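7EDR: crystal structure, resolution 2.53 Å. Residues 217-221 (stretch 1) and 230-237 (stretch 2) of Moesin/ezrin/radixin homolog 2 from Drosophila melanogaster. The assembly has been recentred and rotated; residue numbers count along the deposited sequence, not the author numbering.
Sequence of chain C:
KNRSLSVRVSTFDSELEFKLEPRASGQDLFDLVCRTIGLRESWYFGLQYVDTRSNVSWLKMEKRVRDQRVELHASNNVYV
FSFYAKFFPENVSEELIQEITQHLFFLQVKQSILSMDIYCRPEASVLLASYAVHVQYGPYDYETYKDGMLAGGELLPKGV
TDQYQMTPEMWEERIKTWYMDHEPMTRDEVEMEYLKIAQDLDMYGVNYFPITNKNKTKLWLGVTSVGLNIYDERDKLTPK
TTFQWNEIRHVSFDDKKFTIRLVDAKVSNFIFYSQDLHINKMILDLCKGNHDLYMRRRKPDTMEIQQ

Stretch 1, residues 217-221: TKLWL
Stretch 2, residues 230-237: IYDERDKL

A lysine lies flat over an indole: Lys 236 sets CE 3.5 Å and NZ 4.0 Å from the centroid of the six-membered ring of Trp 220, both within 14° of the ring normal, so one side chain supplies a CH-pi and a cation-pi contact to one face. Its chain is extended (m, t, t, t), which brings CE and NZ over the indole's six-membered ring. The example illustrates how an aromatic residue can join a strand pair to the turn that follows it.

Strand 218-221 runs antiparallel, at 140°, to the strand that includes Ile 230 and Tyr 231. Trp 220 and Tyr 231 form the hydrogen-bonded pair (CA-CA 4.8 Å), Trp 220 N to Tyr 231 O at 2.9 Å and Tyr 231 N to Trp 220 O at 2.8 Å. The side chains of Trp 220 (m, chi2 97°) and Tyr 231 (m, chi2 90°) share a sheet face, Trp 220 CB to Tyr 231 CB 3.7 Å. Leu 221 (t, p) and Ile 230 (m, m) occupy the other, with their CD1 atoms 3.8 Å apart.

After Tyr 231, a type I turn spans Asp 232 to Asp 235, with Glu 233 at -53/-32 and Arg 234 at -113/9. At the indole edge, Trp 220 NE1 donates to Glu 233 O at 2.8 Å. Glu 233 (t, t, chi3 2°) also forms a salt bridge with Lys 218 (m, t, p, t), Lys 218 NZ to Glu 233 OE2 3.3 Å, its hydrogen bond weak.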

# COMPACT_ATOMS: atom_id res chain seq x y z
N THR C 217 -15.12 38.26 -20.19
CA THR C 217 -14.98 38.50 -18.75
C THR C 217 -13.56 38.18 -18.31
O THR C 217 -13.03 37.11 -18.63
CB THR C 217 -15.96 37.65 -17.96
OG1 THR C 217 -17.29 37.86 -18.42
CG2 THR C 217 -15.87 38.00 -16.48
N LYS C 218 -12.95 39.11 -17.59
CA LYS C 218 -11.62 38.88 -17.03
C LYS C 218 -11.73 38.00 -15.80
O LYS C 218 -12.53 38.27 -14.89
CB LYS C 218 -10.95 40.21 -16.71
CG LYS C 218 -10.74 41.08 -17.95
CD LYS C 218 -10.27 42.49 -17.60
CE LYS C 218 -8.91 42.45 -16.90
NZ LYS C 218 -8.32 43.81 -16.66
N LEU C 219 -10.96 36.91 -15.78
CA LEU C 219 -11.00 35.94 -14.71
C LEU C 219 -9.58 35.50 -14.39
O LEU C 219 -8.63 35.81 -15.12
CB LEU C 219 -11.85 34.72 -15.08
CG LEU C 219 -13.32 34.92 -15.48
CD1 LEU C 219 -13.84 33.70 -16.23
CD2 LEU C 219 -14.17 35.18 -14.26
N TRP C 220 -9.45 34.72 -13.32
CA TRP C 220 -8.19 34.09 -12.97
C TRP C 220 -8.32 32.58 -13.11
O TRP C 220 -9.25 31.97 -12.58
CB TRP C 220 -7.76 34.44 -11.54
CG TRP C 220 -7.43 35.89 -11.36
CD1 TRP C 220 -8.26 36.87 -10.87
CD2 TRP C 220 -6.19 36.53 -11.68
NE1 TRP C 220 -7.60 38.08 -10.86
CE2 TRP C 220 -6.33 37.89 -11.36
CE3 TRP C 220 -4.98 36.08 -12.21
CZ2 TRP C 220 -5.30 38.81 -11.55
CZ3 TRP C 220 -3.96 36.98 -12.40
CH2 TRP C 220 -4.12 38.34 -12.06
N LEU C 221 -7.39 31.99 -13.87
CA LEU C 221 -7.19 30.55 -13.86
C LEU C 221 -6.27 30.19 -12.69
O LEU C 221 -5.17 30.74 -12.56
CB LEU C 221 -6.58 30.08 -15.18
CG LEU C 221 -6.32 28.58 -15.25
CD1 LEU C 221 -7.64 27.81 -15.40
CD2 LEU C 221 -5.35 28.25 -16.38
N ILE C 230 -11.47 28.55 -11.14
CA ILE C 230 -11.81 29.76 -11.89
C ILE C 230 -12.18 30.82 -10.87
O ILE C 230 -13.03 30.58 -10.00
CB ILE C 230 -12.94 29.50 -12.90
CG1 ILE C 230 -12.50 28.44 -13.91
CG2 ILE C 230 -13.35 30.79 -13.62
CD1 ILE C 230 -11.21 28.78 -14.63
N TYR C 231 -11.52 31.97 -10.93
CA TYR C 231 -11.77 33.04 -9.98
C TYR C 231 -12.29 34.28 -10.70
O TYR C 231 -11.95 34.55 -11.86
CB TYR C 231 -10.52 33.46 -9.20
CG TYR C 231 -9.90 32.38 -8.36
CD1 TYR C 231 -8.91 31.54 -8.89
CD2 TYR C 231 -10.27 32.21 -7.02
CE1 TYR C 231 -8.33 30.56 -8.11
CE2 TYR C 231 -9.68 31.23 -6.24
CZ TYR C 231 -8.71 30.41 -6.80
OH TYR C 231 -8.11 29.43 -6.07
N ASP C 232 -13.09 35.04 -9.96
CA ASP C 232 -13.44 36.38 -10.41
C ASP C 232 -12.22 37.27 -10.41
O ASP C 232 -11.28 37.08 -9.63
CB ASP C 232 -14.51 36.97 -9.50
CG ASP C 232 -15.20 38.14 -10.14
OD1 ASP C 232 -14.56 39.21 -10.25
OD2 ASP C 232 -16.38 37.99 -10.53
N GLU C 233 -12.24 38.28 -11.29
CA GLU C 233 -11.09 39.16 -11.44
C GLU C 233 -10.66 39.77 -10.11
O GLU C 233 -9.46 39.99 -9.88
CB GLU C 233 -11.41 40.26 -12.44
CG GLU C 233 -10.24 41.18 -12.74
CD GLU C 233 -10.67 42.48 -13.41
OE1 GLU C 233 -11.90 42.69 -13.62
OE2 GLU C 233 -9.78 43.29 -13.74
N ARG C 234 -11.60 40.02 -9.20
CA ARG C 234 -11.33 40.76 -7.98
C ARG C 234 -11.43 39.92 -6.72
O ARG C 234 -11.41 40.48 -5.62
CB ARG C 234 -12.28 41.96 -7.86
CG ARG C 234 -12.40 42.75 -9.14
CD ARG C 234 -13.22 44.02 -8.96
NE ARG C 234 -13.23 44.81 -10.19
CZ ARG C 234 -12.15 45.37 -10.74
NH1 ARG C 234 -10.95 45.24 -10.17
NH2 ARG C 234 -12.27 46.07 -11.87
N ASP C 235 -11.57 38.60 -6.84
CA ASP C 235 -11.65 37.71 -5.68
C ASP C 235 -10.75 36.50 -5.94
O ASP C 235 -11.18 35.48 -6.48
CB ASP C 235 -13.09 37.31 -5.42
CG ASP C 235 -13.26 36.51 -4.15
OD1 ASP C 235 -12.26 36.08 -3.54
OD2 ASP C 235 -14.42 36.30 -3.74
N LYS C 236 -9.48 36.62 -5.55
CA LYS C 236 -8.55 35.50 -5.61
C LYS C 236 -8.70 34.55 -4.43
O LYS C 236 -8.09 33.48 -4.44
CB LYS C 236 -7.12 36.01 -5.66
CG LYS C 236 -6.70 36.61 -6.98
CD LYS C 236 -5.17 36.74 -7.01
CE LYS C 236 -4.64 37.13 -8.37
NZ LYS C 236 -3.17 37.39 -8.34
N LEU C 237 -9.49 34.90 -3.41
CA LEU C 237 -9.63 34.01 -2.27
C LEU C 237 -10.51 32.82 -2.58
O LEU C 237 -10.11 31.68 -2.37
CB LEU C 237 -10.20 34.76 -1.06
CG LEU C 237 -9.17 35.23 -0.05
CD1 LEU C 237 -7.96 35.80 -0.76
CD2 LEU C 237 -9.82 36.28 0.83